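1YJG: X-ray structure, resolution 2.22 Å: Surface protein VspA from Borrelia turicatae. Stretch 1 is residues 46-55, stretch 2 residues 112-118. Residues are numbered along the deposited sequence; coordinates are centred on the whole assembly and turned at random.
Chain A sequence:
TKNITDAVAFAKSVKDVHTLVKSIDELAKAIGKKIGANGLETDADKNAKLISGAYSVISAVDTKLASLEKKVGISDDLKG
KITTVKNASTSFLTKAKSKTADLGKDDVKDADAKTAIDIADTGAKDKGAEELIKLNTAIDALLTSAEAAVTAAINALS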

ATOM      1  N   LYS A  46      16.695   9.519  11.199  1.00 19.88           N
ATOM      2  CA  LYS A  46      17.209   8.452  10.337  1.00 25.05           C
ATOM      3  C   LYS A  46      16.070   7.876   9.469  1.00 22.33           C
ATOM      4  O   LYS A  46      15.979   6.663   9.258  1.00 21.52           O
ATOM      5  N   ASN A  47      15.238   8.765   8.929  1.00 20.71           N
ATOM      6  CA  ASN A  47      14.084   8.374   8.110  1.00 19.87           C
ATOM      7  C   ASN A  47      14.279   8.229   6.601  1.00 20.33           C
ATOM      8  O   ASN A  47      13.347   7.825   5.911  1.00 20.41           O
ATOM      9  N   ALA A  48      15.465   8.530   6.077  1.00 19.69           N
ATOM     10  CA  ALA A  48      15.698   8.425   4.627  1.00 18.82           C
ATOM     11  C   ALA A  48      15.106   7.196   3.910  1.00 18.04           C
ATOM     12  O   ALA A  48      14.381   7.349   2.929  1.00 14.57           O
ATOM     13  N   LYS A  49      15.420   5.994   4.394  1.00 17.96           N
ATOM     14  CA  LYS A  49      14.936   4.748   3.764  1.00 16.64           C
ATOM     15  C   LYS A  49      13.421   4.578   3.761  1.00 13.08           C
ATOM     16  O   LYS A  49      12.883   3.879   2.902  1.00  8.70           O
ATOM     17  N   LEU A  50      12.750   5.171   4.746  1.00 12.22           N
ATOM     18  CA  LEU A  50      11.296   5.107   4.834  1.00 14.00           C
ATOM     19  C   LEU A  50      10.746   6.004   3.714  1.00 15.21           C
ATOM     20  O   LEU A  50       9.777   5.639   3.046  1.00  9.02           O
ATOM     21  N   ILE A  51      11.379   7.161   3.497  1.00 13.85           N
ATOM     22  CA  ILE A  51      10.940   8.058   2.434  1.00 16.87           C
ATOM     23  C   ILE A  51      11.202   7.356   1.091  1.00 17.77           C
ATOM     24  O   ILE A  51      10.434   7.525   0.152  1.00 15.47           O
ATOM     25  N   SER A  52      12.281   6.578   1.002  1.00 14.96           N
ATOM     26  CA  SER A  52      12.593   5.862  -0.235  1.00 15.20           C
ATOM     27  C   SER A  52      11.442   4.891  -0.522  1.00 15.22           C
ATOM     28  O   SER A  52      11.037   4.743  -1.669  1.00 15.08           O
ATOM     29  N   GLY A  53      10.922   4.248   0.529  1.00 13.02           N
ATOM     30  CA  GLY A  53       9.822   3.305   0.416  1.00 13.93           C
ATOM     31  C   GLY A  53       8.576   3.973  -0.142  1.00 12.14           C
ATOM     32  O   GLY A  53       7.922   3.443  -1.040  1.00 11.55           O
ATOM     33  N   ALA A  54       8.255   5.139   0.404  1.00 11.26           N
ATOM     34  CA  ALA A  54       7.107   5.936  -0.026  1.00 10.43           C
ATOM     35  C   ALA A  54       7.303   6.314  -1.484  1.00 12.70           C
ATOM     36  O   ALA A  54       6.382   6.226  -2.287  1.00 15.65           O
ATOM     37  N   TYR A  55       8.522   6.719  -1.819  1.00 12.34           N
ATOM     38  CA  TYR A  55       8.862   7.093  -3.180  1.00 10.70           C
ATOM     39  C   TYR A  55       8.593   5.917  -4.132  1.00 10.87           C
ATOM     40  O   TYR A  55       8.080   6.124  -5.221  1.00  9.15           O
ATOM     41  N   ASP A 112      11.401  16.872   8.830  1.00 21.13           N
ATOM     42  CA  ASP A 112      11.674  16.898   7.394  1.00 19.16           C
ATOM     43  C   ASP A 112      11.029  15.708   6.667  1.00 17.53           C
ATOM     44  O   ASP A 112      10.641  15.835   5.506  1.00 14.60           O
ATOM     45  N   ALA A 113      10.912  14.567   7.344  1.00 16.66           N
ATOM     46  CA  ALA A 113      10.290  13.391   6.752  1.00 18.00           C
ATOM     47  C   ALA A 113       8.809  13.723   6.573  1.00 14.07           C
ATOM     48  O   ALA A 113       8.204  13.336   5.595  1.00 13.05           O
ATOM     49  N   LYS A 114       8.252  14.479   7.513  1.00 14.39           N
ATOM     50  CA  LYS A 114       6.855  14.872   7.469  1.00 15.12           C
ATOM     51  C   LYS A 114       6.562  15.831   6.312  1.00 16.33           C
ATOM     52  O   LYS A 114       5.477  15.773   5.728  1.00 15.83           O
ATOM     53  N   THR A 115       7.520  16.695   5.965  1.00 14.37           N
ATOM     54  CA  THR A 115       7.317  17.629   4.848  1.00 14.77           C
ATOM     55  C   THR A 115       7.265  16.865   3.526  1.00 13.99           C
ATOM     56  O   THR A 115       6.908  17.427   2.494  1.00 17.13           O
ATOM     57  N   ALA A 116       7.646  15.595   3.550  1.00 10.38           N
ATOM     58  CA  ALA A 116       7.616  14.782   2.349  1.00 12.27           C
ATOM     59  C   ALA A 116       6.404  13.863   2.242  1.00 10.33           C
ATOM     60  O   ALA A 116       5.725  13.890   1.218  1.00 11.21           O
ATOM     61  N   ILE A 117       6.111  13.090   3.296  1.00 13.46           N
ATOM     62  CA  ILE A 117       4.996  12.116   3.285  1.00 10.93           C
ATOM     63  C   ILE A 117       3.902  12.154   4.360  1.00 13.29           C
ATOM     64  O   ILE A 117       3.127  11.189   4.466  1.00 15.47           O
ATOM     65  N   ASP A 118       3.823  13.222   5.148  1.00 14.05           N
ATOM     66  CA  ASP A 118       2.810  13.340   6.205  1.00 16.09           C
ATOM     67  C   ASP A 118       1.830  14.473   5.879  1.00 14.81           C
ATOM     68  O   ASP A 118       2.119  15.631   6.111  1.00 12.94           O
TER

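Two nearly parallel helical segments of VspA meet through a small side-chain contact made by carbon atoms, which no hydrogen bond crosses. Their axes run 3° apart and come no closer than 10.4 Å, and the two stretches together bury 262 Å². That spacing is bridged by L50, I51 and A54 from the first stretch and by A113, A116 and I117 from the second, so both sides mix long side chains with alanine methyls. I117 gives up the most area to the contact. Its CA-to-CB bond points toward the first stretch, and with chi1 p and chi2 t its CD1 reaches 3.8 Å from I51 CD1 and 4.4 Å from L50 CG, while its CG2 lies 3.7 Å from A54 CB. I51 answers from the other helix: its CA-to-CB bond points sideways, but the m, m rotamer brings the end of the side chain nearer, so that CD1 sits 3.7 Å from A113 CB as well as against I117, and CG2 rests 4.1 Å from A116 CB. L50, t at chi1 and p at chi2, likewise starts sideways and ends closer. The alanines A54, A113 and A116 all point toward the opposing stretch, their single methyls offering the longer side chains a surface to lie on. The backbones come nearest at N47 and A113, with 6.4 Å between N47 CA and A113 CA; here N47 (chi1 m) presents its aliphatic carbon, CB lying 3.8 Å from A113 CB. Its amide is satisfied outside the two stretches, OD1 elsewhere in the structure and ND2 by a residue just before or after one of them. N47 O also accepts from L50 N (3.0 Å) and I51 N (3.2 Å), tying the first turn together. Within the second stretch, T115 OG1 donates to D112 O at 2.7 Å, a local bond that leaves the apolar seam untouched.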

ATOM      1  CB  LYS A  46      17.887   7.342  11.158  1.00 27.38           C
ATOM      2  CG  LYS A  46      18.824   7.831  12.270  1.00 31.17           C
ATOM      3  CD  LYS A  46      18.464   7.172  13.604  1.00 33.39           C
ATOM      4  CE  LYS A  46      19.397   7.601  14.734  1.00 36.81           C
ATOM      5  NZ  LYS A  46      20.347   6.514  15.134  1.00 37.36           N
ATOM      6  CB  ASN A  47      12.946   9.376   8.344  1.00 18.55           C
ATOM      7  CG  ASN A  47      12.460   9.377   9.765  1.00 16.82           C
ATOM      8  OD1 ASN A  47      11.829   8.421  10.205  1.00 15.92           O
ATOM      9  ND2 ASN A  47      12.747  10.446  10.496  1.00 13.43           N
ATOM     10  CB  ALA A  48      17.183   8.524   4.315  1.00 19.23           C
ATOM     11  CB  LYS A  49      15.618   3.515   4.374  1.00 20.02           C
ATOM     12  CG  LYS A  49      16.775   2.972   3.529  1.00 22.34           C
ATOM     13  CD  LYS A  49      17.847   4.033   3.317  1.00 24.15           C
ATOM     14  CE  LYS A  49      19.120   3.476   2.703  1.00 24.95           C
ATOM     15  NZ  LYS A  49      20.312   4.092   3.362  1.00 23.37           N
ATOM     16  CB  LEU A  50      10.802   5.557   6.216  1.00 11.50           C
ATOM     17  CG  LEU A  50       9.295   5.730   6.399  1.00 12.30           C
ATOM     18  CD1 LEU A  50       8.551   4.410   6.152  1.00 10.31           C
ATOM     19  CD2 LEU A  50       8.980   6.296   7.780  1.00 11.92           C
ATOM     20  CB  ILE A  51      11.637   9.429   2.459  1.00 16.44           C
ATOM     21  CG1 ILE A  51      11.688  10.023   3.871  1.00 17.32           C
ATOM     22  CG2 ILE A  51      10.925  10.412   1.504  1.00 16.18           C
ATOM     23  CD1 ILE A  51      10.374  10.011   4.627  1.00 17.54           C
ATOM     24  CB  SER A  52      13.937   5.116  -0.152  1.00 14.29           C
ATOM     25  OG  SER A  52      15.037   6.015   0.002  1.00 15.25           O
ATOM     26  CB  ALA A  54       6.993   7.190   0.812  1.00  5.94           C
ATOM     27  CB  TYR A  55      10.333   7.516  -3.263  1.00  9.33           C
ATOM     28  CG  TYR A  55      10.737   8.006  -4.624  1.00 10.08           C
ATOM     29  CD1 TYR A  55      10.705   9.355  -4.931  1.00 12.15           C
ATOM     30  CD2 TYR A  55      11.126   7.115  -5.618  1.00 13.50           C
ATOM     31  CE1 TYR A  55      11.055   9.806  -6.186  1.00 14.42           C
ATOM     32  CE2 TYR A  55      11.487   7.562  -6.879  1.00 14.10           C
ATOM     33  CZ  TYR A  55      11.444   8.906  -7.156  1.00 10.83           C
ATOM     34  OH  TYR A  55      11.792   9.357  -8.402  1.00 14.22           O
ATOM     35  CB  ASP A 112      13.172  17.002   7.121  1.00 17.53           C
ATOM     36  CG  ASP A 112      13.762  18.283   7.689  1.00 20.82           C
ATOM     37  OD1 ASP A 112      13.376  19.367   7.204  1.00 20.49           O
ATOM     38  OD2 ASP A 112      14.587  18.305   8.636  1.00 19.90           O
ATOM     39  CB  ALA A 113      10.459  12.177   7.629  1.00 18.07           C
ATOM     40  CB  LYS A 114       6.425  15.455   8.810  1.00 16.55           C
ATOM     41  CG  LYS A 114       6.286  14.387   9.875  1.00 15.42           C
ATOM     42  CD  LYS A 114       6.159  14.986  11.260  1.00 16.31           C
ATOM     43  CE  LYS A 114       5.710  13.923  12.266  1.00 18.68           C
ATOM     44  NZ  LYS A 114       6.484  13.960  13.526  1.00 18.24           N
ATOM     45  CB  THR A 115       8.414  18.709   4.748  1.00 14.08           C
ATOM     46  OG1 THR A 115       9.662  18.113   4.364  1.00 14.97           O
ATOM     47  CG2 THR A 115       8.671  19.395   6.107  1.00 12.02           C
ATOM     48  CB  ALA A 116       8.907  13.961   2.218  1.00  8.75           C
ATOM     49  CB  ILE A 117       5.612  10.684   3.313  1.00 11.08           C
ATOM     50  CG1 ILE A 117       6.166  10.342   4.710  1.00 11.49           C
ATOM     51  CG2 ILE A 117       6.725  10.554   2.281  1.00  8.11           C
ATOM     52  CD1 ILE A 117       6.719   8.922   4.833  1.00 10.51           C
ATOM     53  CB  ASP A 118       3.486  13.560   7.576  1.00 17.87           C
ATOM     54  CG  ASP A 118       2.551  13.248   8.750  1.00 16.81           C
ATOM     55  OD1 ASP A 118       3.030  12.820   9.811  1.00 17.10           O
ATOM     56  OD2 ASP A 118       1.321  13.392   8.705  1.00 17.72           O
TER